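Local structure of caprin-2 (Danio rerio, 4OUS) at the interface of chains A and B. The protein acts in canonical Wnt signaling, and its C1q domain probably assembles into a trimer that mediates protein-protein contacts. Sequence-based numbering; all coordinates share one arbitrary frame. Chains: chain A/B, Caprin-2.

The interface of chains A and B. Residues chain A 57-58, 123-124, 126; chain B 80, 96-97.
The imidazole of A:His58 has B:Asn96 CA over the centre of one face, 3.5 Å from the ring centroid, a CH-pi contact, while B:His97 CE1 lies at its edge, in the ring plane. B:His97 in turn receives A:His58 ND1 at its own ring edge, and the two ND1 atoms share a hydrogen bond of 2.9 Å. With 143° at the hydrogen this bond is moderately bent; one ring must donate and the other accept, so the pair is likely to be coupled in its protonation. A chi1 of 75° puts B:His97 CG between its backbone N and carbonyl carbon, which brings ND1 to A:His58.

Beside the histidines, a second polar link illustrates how one amide oxygen can serve both its own strand and a neighbouring subunit. A:Thr126 OG1 donates to B:Asn96 OD1 at 2.7 Å, in the carbonyl plane and on a lone pair. The same oxygen accepts from B:His97 N at 2.8 Å, a donor tilted from that plane, and the two donors together are likely to restrict the amide's rotation. An alanine in place of B:Asn96 would probably leave the A:Thr126 hydroxyl without its acceptor across the interface and B:His97 N without the side-chain acceptor described here. Apolar contact flanks the link, A:Thr126 CG2 meeting B:Val80 CG1 at 3.8 Å.

In the C1q fold, a beta-sandwich, chain A contributes strands 51-60 and 125-134 together with the backbone of A:Lys123 just ahead of the latter, and chain B contributes strands 77-84 and 93-102. The three copies of the deposited assembly agree with the trimer usual for C1q domains, in which this patch would join two neighbouring subunits.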
# COMPACT_ATOMS: atom_id res chain seq x y z
N PHE A 57 3.78 -2.36 4.49
CA PHE A 57 4.28 -1.45 5.50
C PHE A 57 4.27 -0.02 4.99
O PHE A 57 4.40 0.23 3.79
CB PHE A 57 5.69 -1.85 5.97
CG PHE A 57 6.76 -1.76 4.92
CD1 PHE A 57 7.48 -0.58 4.73
CD2 PHE A 57 7.09 -2.85 4.14
CE1 PHE A 57 8.48 -0.50 3.78
CE2 PHE A 57 8.09 -2.77 3.18
CZ PHE A 57 8.79 -1.59 3.01
N HIS A 58 4.13 0.91 5.94
CA HIS A 58 4.13 2.35 5.69
C HIS A 58 4.91 2.98 6.83
O HIS A 58 4.46 2.90 7.98
CB HIS A 58 2.71 2.92 5.66
CG HIS A 58 1.92 2.54 4.46
ND1 HIS A 58 1.20 1.36 4.36
CD2 HIS A 58 1.73 3.19 3.29
CE1 HIS A 58 0.61 1.32 3.18
NE2 HIS A 58 0.91 2.42 2.52
N LYS A 123 -0.38 6.76 14.94
CA LYS A 123 -0.05 5.50 14.27
C LYS A 123 0.15 5.67 12.75
O LYS A 123 -0.56 5.08 11.93
CB LYS A 123 -1.13 4.46 14.59
CG LYS A 123 -1.23 4.19 16.10
CD LYS A 123 -2.47 3.39 16.48
CE LYS A 123 -3.68 4.29 16.74
NZ LYS A 123 -3.67 4.83 18.13
N TYR A 124 1.14 6.49 12.40
CA TYR A 124 1.54 6.68 11.01
C TYR A 124 2.39 5.53 10.47
O TYR A 124 2.33 5.21 9.28
CB TYR A 124 2.35 7.97 10.86
CG TYR A 124 1.58 9.23 11.15
CD1 TYR A 124 0.86 9.86 10.15
CD2 TYR A 124 1.59 9.80 12.42
CE1 TYR A 124 0.16 11.02 10.39
CE2 TYR A 124 0.88 10.97 12.67
CZ TYR A 124 0.18 11.57 11.65
OH TYR A 124 -0.54 12.72 11.86
N THR A 126 3.49 1.76 10.30
CA THR A 126 2.73 0.52 10.43
C THR A 126 3.37 -0.63 9.66
O THR A 126 4.11 -0.42 8.68
CB THR A 126 1.32 0.71 9.89
OG1 THR A 126 1.44 1.10 8.52
CG2 THR A 126 0.55 1.76 10.68
N VAL B 80 -5.25 4.18 12.13
CA VAL B 80 -3.94 4.54 11.58
C VAL B 80 -4.07 5.87 10.88
O VAL B 80 -5.19 6.30 10.56
CB VAL B 80 -3.36 3.47 10.59
CG1 VAL B 80 -3.19 2.11 11.26
CG2 VAL B 80 -4.21 3.36 9.33
N ASN B 96 -1.86 4.52 3.83
CA ASN B 96 -1.61 3.56 4.89
C ASN B 96 -2.52 2.35 4.68
O ASN B 96 -3.20 2.24 3.64
CB ASN B 96 -1.81 4.18 6.29
CG ASN B 96 -0.84 3.61 7.32
OD1 ASN B 96 -0.48 2.43 7.25
ND2 ASN B 96 -0.43 4.43 8.27
N HIS B 97 -2.52 1.45 5.64
CA HIS B 97 -3.27 0.22 5.57
C HIS B 97 -3.55 -0.23 7.00
O HIS B 97 -2.91 0.26 7.94
CB HIS B 97 -2.45 -0.85 4.85
CG HIS B 97 -1.37 -1.38 5.73
ND1 HIS B 97 -0.16 -0.74 5.92
CD2 HIS B 97 -1.37 -2.44 6.57
CE1 HIS B 97 0.54 -1.41 6.81
NE2 HIS B 97 -0.17 -2.44 7.23